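Local coordinates for arabinosyltransferase C (Mycobacterium tuberculosis, PDB 3PTY), which probably polymerises arabinose into the arabinan of arabinogalactan, with this C-terminal extracellular domain acting as a lectin-like carbohydrate-binding module, at residues Q141-L153 / A222-P236. Sequence-based numbering, arbitrary orientation.
With CA (calcium ion), chain C.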
loop_
_atom_site.group_PDB
_atom_site.type_symbol
_atom_site.label_atom_id
_atom_site.label_comp_id
_atom_site.label_asym_id
_atom_site.label_seq_id
_atom_site.Cartn_x
_atom_site.Cartn_y
_atom_site.Cartn_z
ATOM N N GLN A 141 -20.606 -30.144 -2.625
ATOM C CA GLN A 141 -20.949 -29.020 -3.483
ATOM C C GLN A 141 -22.100 -29.382 -4.410
ATOM O O GLN A 141 -22.141 -30.483 -4.951
ATOM C CB GLN A 141 -19.724 -28.596 -4.291
ATOM C CG GLN A 141 -18.538 -28.228 -3.420
ATOM C CD GLN A 141 -18.845 -27.060 -2.501
ATOM O OE1 GLN A 141 -19.154 -25.960 -2.961
ATOM N NE2 GLN A 141 -18.765 -27.292 -1.197
ATOM N N VAL A 142 -23.037 -28.454 -4.591
ATOM C CA VAL A 142 -24.188 -28.688 -5.457
ATOM C C VAL A 142 -24.389 -27.525 -6.431
ATOM O O VAL A 142 -23.904 -26.422 -6.188
ATOM C CB VAL A 142 -25.472 -28.884 -4.632
ATOM C CG1 VAL A 142 -25.297 -30.042 -3.645
ATOM C CG2 VAL A 142 -25.822 -27.603 -3.886
ATOM N N PRO A 143 -25.098 -27.771 -7.543
ATOM C CA PRO A 143 -25.410 -26.686 -8.482
ATOM C C PRO A 143 -26.292 -25.640 -7.805
ATOM O O PRO A 143 -27.110 -25.991 -6.956
ATOM C CB PRO A 143 -26.198 -27.392 -9.593
ATOM C CG PRO A 143 -25.855 -28.838 -9.465
ATOM C CD PRO A 143 -25.602 -29.077 -8.009
ATOM N N ALA A 144 -26.139 -24.374 -8.175
ATOM C CA ALA A 144 -26.900 -23.315 -7.522
ATOM C C ALA A 144 -27.319 -22.264 -8.531
ATOM O O ALA A 144 -26.600 -21.994 -9.497
ATOM C CB ALA A 144 -26.083 -22.691 -6.397
ATOM N N MET A 145 -28.495 -21.687 -8.322
ATOM C CA MET A 145 -29.015 -20.685 -9.244
ATOM C C MET A 145 -29.842 -19.685 -8.480
ATOM O O MET A 145 -30.464 -20.030 -7.481
ATOM C CB MET A 145 -29.926 -21.322 -10.290
ATOM C CG MET A 145 -29.311 -22.447 -11.084
ATOM S SD MET A 145 -30.483 -22.971 -12.351
ATOM C CE MET A 145 -30.699 -21.429 -13.242
ATOM N N LEU A 146 -29.887 -18.453 -8.975
ATOM C CA LEU A 146 -30.705 -17.429 -8.345
ATOM C C LEU A 146 -31.387 -16.573 -9.394
ATOM O O LEU A 146 -30.784 -16.204 -10.399
ATOM C CB LEU A 146 -29.849 -16.542 -7.442
ATOM C CG LEU A 146 -30.574 -15.411 -6.699
ATOM C CD1 LEU A 146 -31.531 -15.979 -5.647
ATOM C CD2 LEU A 146 -29.574 -14.493 -6.033
ATOM N N ARG A 147 -32.651 -16.256 -9.142
ATOM C CA ARG A 147 -33.375 -15.267 -9.918
ATOM C C ARG A 147 -34.165 -14.437 -8.928
ATOM O O ARG A 147 -35.041 -14.961 -8.239
ATOM C CB ARG A 147 -34.330 -15.948 -10.908
ATOM C CG ARG A 147 -35.171 -14.980 -11.718
ATOM C CD ARG A 147 -35.885 -15.684 -12.877
ATOM N NE ARG A 147 -37.022 -16.494 -12.432
ATOM C CZ ARG A 147 -37.057 -17.822 -12.462
ATOM N NH1 ARG A 147 -36.013 -18.510 -12.917
ATOM N NH2 ARG A 147 -38.141 -18.462 -12.039
ATOM N N SER A 148 -33.844 -13.152 -8.833
ATOM C CA SER A 148 -34.529 -12.284 -7.890
ATOM C C SER A 148 -35.914 -11.930 -8.416
ATOM O O SER A 148 -36.235 -12.178 -9.581
ATOM C CB SER A 148 -33.732 -10.994 -7.653
ATOM O OG SER A 148 -33.914 -10.078 -8.732
ATOM N N GLY A 149 -36.729 -11.340 -7.551
ATOM C CA GLY A 149 -37.949 -10.701 -7.994
ATOM C C GLY A 149 -37.587 -9.425 -8.730
ATOM O O GLY A 149 -36.406 -9.033 -8.805
ATOM N N TRP A 150 -38.600 -8.763 -9.271
ATOM C CA TRP A 150 -38.389 -7.528 -10.016
ATOM C C TRP A 150 -38.235 -6.311 -9.114
ATOM O O TRP A 150 -38.957 -6.161 -8.123
ATOM C CB TRP A 150 -39.547 -7.295 -10.988
ATOM C CG TRP A 150 -39.612 -8.300 -12.097
ATOM C CD1 TRP A 150 -40.493 -9.341 -12.215
ATOM C CD2 TRP A 150 -38.767 -8.355 -13.253
ATOM N NE1 TRP A 150 -40.244 -10.041 -13.376
ATOM C CE2 TRP A 150 -39.195 -9.452 -14.036
ATOM C CE3 TRP A 150 -37.697 -7.574 -13.713
ATOM C CZ2 TRP A 150 -38.587 -9.797 -15.247
ATOM C CZ3 TRP A 150 -37.091 -7.915 -14.928
ATOM C CH2 TRP A 150 -37.539 -9.019 -15.676
ATOM N N TYR A 151 -37.304 -5.433 -9.489
ATOM C CA TYR A 151 -37.086 -4.163 -8.808
ATOM C C TYR A 151 -37.428 -3.013 -9.752
ATOM O O TYR A 151 -37.211 -3.106 -10.953
ATOM C CB TYR A 151 -35.623 -4.041 -8.377
ATOM C CG TYR A 151 -35.230 -5.006 -7.285
ATOM C CD1 TYR A 151 -34.769 -6.286 -7.595
ATOM C CD2 TYR A 151 -35.323 -4.643 -5.939
ATOM C CE1 TYR A 151 -34.401 -7.174 -6.594
ATOM C CE2 TYR A 151 -34.966 -5.534 -4.927
ATOM C CZ TYR A 151 -34.508 -6.792 -5.263
ATOM O OH TYR A 151 -34.131 -7.670 -4.275
ATOM N N ARG A 152 -37.934 -1.920 -9.195
ATOM C CA ARG A 152 -38.409 -0.798 -9.989
ATOM C C ARG A 152 -37.268 0.160 -10.307
ATOM O O ARG A 152 -36.538 0.591 -9.409
ATOM C CB ARG A 152 -39.519 -0.072 -9.224
ATOM C CG ARG A 152 -40.173 1.104 -9.959
ATOM C CD ARG A 152 -41.224 0.651 -10.984
ATOM N NE ARG A 152 -42.440 0.025 -10.435
ATOM C CZ ARG A 152 -42.869 0.098 -9.173
ATOM N NH1 ARG A 152 -42.203 0.784 -8.253
ATOM N NH2 ARG A 152 -43.990 -0.523 -8.823
ATOM N N LEU A 153 -37.105 0.491 -11.584
ATOM C CA LEU A 153 -36.149 1.529 -11.970
ATOM C C LEU A 153 -36.767 2.891 -11.694
ATOM O O LEU A 153 -37.975 3.060 -11.827
ATOM C CB LEU A 153 -35.786 1.421 -13.452
ATOM C CG LEU A 153 -34.906 0.251 -13.891
ATOM C CD1 LEU A 153 -34.930 0.128 -15.411
ATOM C CD2 LEU A 153 -33.473 0.423 -13.399
ATOM N N ALA A 222 -37.250 0.308 -20.455
ATOM C CA ALA A 222 -37.232 -0.644 -19.349
ATOM C C ALA A 222 -37.767 0.032 -18.090
ATOM O O ALA A 222 -37.429 1.179 -17.809
ATOM C CB ALA A 222 -35.824 -1.166 -19.112
ATOM N N THR A 223 -38.601 -0.672 -17.333
ATOM C CA THR A 223 -39.115 -0.108 -16.083
ATOM C C THR A 223 -38.734 -0.949 -14.869
ATOM O O THR A 223 -38.845 -0.490 -13.731
ATOM C CB THR A 223 -40.646 -0.002 -16.102
ATOM O OG1 THR A 223 -41.199 -1.278 -16.446
ATOM C CG2 THR A 223 -41.107 1.057 -17.112
ATOM N N GLN A 224 -38.302 -2.183 -15.112
ATOM C CA GLN A 224 -37.997 -3.114 -14.029
ATOM C C GLN A 224 -36.714 -3.882 -14.325
ATOM O O GLN A 224 -36.383 -4.117 -15.488
ATOM C CB GLN A 224 -39.156 -4.106 -13.840
ATOM C CG GLN A 224 -40.516 -3.448 -13.684
ATOM C CD GLN A 224 -41.638 -4.442 -13.436
ATOM O OE1 GLN A 224 -41.415 -5.546 -12.925
ATOM N NE2 GLN A 224 -42.859 -4.047 -13.784
ATOM N N VAL A 225 -35.991 -4.277 -13.278
ATOM C CA VAL A 225 -34.807 -5.110 -13.463
ATOM C C VAL A 225 -34.782 -6.217 -12.427
ATOM O O VAL A 225 -35.406 -6.104 -11.372
ATOM C CB VAL A 225 -33.496 -4.305 -13.347
ATOM C CG1 VAL A 225 -33.400 -3.263 -14.458
ATOM C CG2 VAL A 225 -33.383 -3.656 -11.957
ATOM N N ARG A 226 -34.062 -7.288 -12.727
ATOM C CA ARG A 226 -33.845 -8.336 -11.735
ATOM C C ARG A 226 -32.462 -8.929 -11.923
ATOM O O ARG A 226 -31.853 -8.771 -12.982
ATOM C CB ARG A 226 -34.918 -9.423 -11.839
ATOM C CG ARG A 226 -34.828 -10.276 -13.101
ATOM C CD ARG A 226 -35.934 -11.345 -13.143
ATOM N NE ARG A 226 -35.969 -12.024 -14.437
ATOM C CZ ARG A 226 -36.945 -12.833 -14.842
ATOM N NH1 ARG A 226 -37.988 -13.091 -14.049
ATOM N NH2 ARG A 226 -36.875 -13.391 -16.045
ATOM N N LEU A 227 -31.978 -9.617 -10.894
ATOM C CA LEU A 227 -30.679 -10.271 -10.931
ATOM C C LEU A 227 -30.841 -11.753 -11.207
ATOM O O LEU A 227 -31.761 -12.394 -10.693
ATOM C CB LEU A 227 -29.964 -10.112 -9.580
ATOM C CG LEU A 227 -29.740 -8.689 -9.081
ATOM C CD1 LEU A 227 -29.018 -8.712 -7.728
ATOM C CD2 LEU A 227 -28.951 -7.890 -10.120
ATOM N N VAL A 228 -29.937 -12.305 -12.007
ATOM C CA VAL A 228 -29.903 -13.745 -12.207
ATOM C C VAL A 228 -28.467 -14.206 -12.061
ATOM O O VAL A 228 -27.538 -13.542 -12.524
ATOM C CB VAL A 228 -30.472 -14.159 -13.578
ATOM C CG1 VAL A 228 -31.936 -13.717 -13.703
ATOM C CG2 VAL A 228 -29.635 -13.579 -14.704
ATOM N N ALA A 229 -28.283 -15.332 -11.388
ATOM C CA ALA A 229 -26.951 -15.850 -11.152
ATOM C C ALA A 229 -26.964 -17.354 -11.342
ATOM O O ALA A 229 -27.941 -18.025 -11.006
ATOM C CB ALA A 229 -26.466 -15.486 -9.739
ATOM N N ASP A 230 -25.870 -17.877 -11.874
ATOM C CA ASP A 230 -25.773 -19.294 -12.173
ATOM C C ASP A 230 -24.416 -19.787 -11.703
ATOM O O ASP A 230 -23.375 -19.354 -12.205
ATOM C CB ASP A 230 -25.951 -19.529 -13.674
ATOM C CG ASP A 230 -26.107 -20.996 -14.021
ATOM O OD1 ASP A 230 -26.442 -21.791 -13.115
ATOM O OD2 ASP A 230 -25.895 -21.354 -15.198
ATOM N N ASP A 231 -24.433 -20.671 -10.715
ATOM C CA ASP A 231 -23.210 -21.227 -10.163
ATOM C C ASP A 231 -23.215 -22.748 -10.288
ATOM O O ASP A 231 -23.588 -23.468 -9.349
ATOM C CB ASP A 231 -23.066 -20.811 -8.703
ATOM C CG ASP A 231 -21.890 -21.458 -8.035
ATOM O OD1 ASP A 231 -21.044 -22.028 -8.754
ATOM O OD2 ASP A 231 -21.811 -21.396 -6.790
ATOM N N GLN A 232 -22.786 -23.221 -11.453
ATOM C CA GLN A 232 -22.755 -24.643 -11.779
ATOM C C GLN A 232 -21.389 -25.261 -11.507
ATOM O O GLN A 232 -21.205 -26.466 -11.651
ATOM C CB GLN A 232 -23.098 -24.847 -13.254
ATOM C CG GLN A 232 -24.479 -24.361 -13.643
ATOM C CD GLN A 232 -25.579 -25.193 -13.019
ATOM O OE1 GLN A 232 -25.502 -26.421 -12.989
ATOM N NE2 GLN A 232 -26.615 -24.528 -12.517
ATOM N N ASP A 233 -20.425 -24.430 -11.128
ATOM C CA ASP A 233 -19.062 -24.893 -10.906
ATOM C C ASP A 233 -18.942 -25.448 -9.497
ATOM O O ASP A 233 -19.074 -24.712 -8.532
ATOM C CB ASP A 233 -18.085 -23.735 -11.115
ATOM C CG ASP A 233 -16.628 -24.149 -10.957
ATOM O OD1 ASP A 233 -16.355 -25.208 -10.354
ATOM O OD2 ASP A 233 -15.752 -23.394 -11.430
ATOM N N LEU A 234 -18.676 -26.743 -9.378
ATOM C CA LEU A 234 -18.720 -27.412 -8.083
ATOM C C LEU A 234 -17.412 -27.358 -7.301
ATOM O O LEU A 234 -17.328 -27.900 -6.202
ATOM C CB LEU A 234 -19.182 -28.861 -8.249
ATOM C CG LEU A 234 -20.521 -29.015 -8.970
ATOM C CD1 LEU A 234 -20.882 -30.488 -9.113
ATOM C CD2 LEU A 234 -21.621 -28.256 -8.237
ATOM N N ALA A 235 -16.391 -26.709 -7.853
ATOM C CA ALA A 235 -15.201 -26.426 -7.064
ATOM C C ALA A 235 -15.612 -25.564 -5.872
ATOM O O ALA A 235 -16.325 -24.578 -6.039
ATOM C CB ALA A 235 -14.149 -25.717 -7.903
ATOM N N PRO A 236 -15.166 -25.938 -4.664
ATOM C CA PRO A 236 -15.591 -25.286 -3.420
ATOM C C PRO A 236 -15.304 -23.790 -3.416
ATOM O O PRO A 236 -16.062 -23.021 -2.823
ATOM C CB PRO A 236 -14.745 -25.986 -2.351
ATOM C CG PRO A 236 -14.415 -27.316 -2.943
ATOM C CD PRO A 236 -14.238 -27.055 -4.411
HETATM CA CA CA C . -20.191 -23.438 -6.707
HETATM O O HOH W 1 -18.833 -25.207 -5.447
HETATM O O HOH W 2 -18.940 -23.361 -2.266
HETATM O O HOH W 3 -20.909 -23.192 -4.184
HETATM O O HOH W 4 -22.298 -24.674 -7.260
HETATM O O HOH W 5 -38.342 -12.912 -11.209
#
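Trp150 lays its six-membered ring over the extended side chain of Arg226, whose CD stands 3.7 Å from the ring centroid and 11° off the normal, a CH-pi contact. The guanidinium continues the overlap, its plane 15° from that of the indole, with Trp150 CZ2 against one face; Arg147 CD covers the opposite face, 3.5 Å from Arg226 NH1. Arg226 CG sits between backbone N and carbonyl carbon (chi1 69°), and the straight chain beyond carries the guanidinium into this slot. Its polar rim is also engaged: a water links NH1 to Ser148 O, and NE is hydrogen-bonded to Gln181 OE1 of the adjoining strand 178-183.

Beneath these side chains, strands 144-152 and 224-231 pair within an antiparallel sheet, where 144-152 lies between strands 63-65 and 224-231. Paired backbone bonds join Ala144 to Asp231, Leu146 to Ala229 and, past the interruption, Tyr151 to Val225. The register slips by one residue between Arg147 and Tyr151, and Ser148 spans the break: its N donates to Leu227 O, while its OG accepts from Leu227 N at 2.9 Å and donates to Gly149 O. A side-chain hydroxyl thus takes the place of a carbonyl in the ladder.

At the other end, Asp231 binds calcium through OD1 and OD2, each at 2.6 Å, and Asp233 O adds a ligand at 2.5 Å; His238 O contributes from outside. Segment 141-153 reaches the metal through water: one calcium-bound water donates to Val142 O and Asp231 O, another to Gln141 OE1 (2.6 Å) and Ala235 O. The chemistry therefore changes along the pair, from a cationic group sandwiched by carbon to a hydrated metal site, consistent with calcium and its waters tying the 231-236 turn to 141-143.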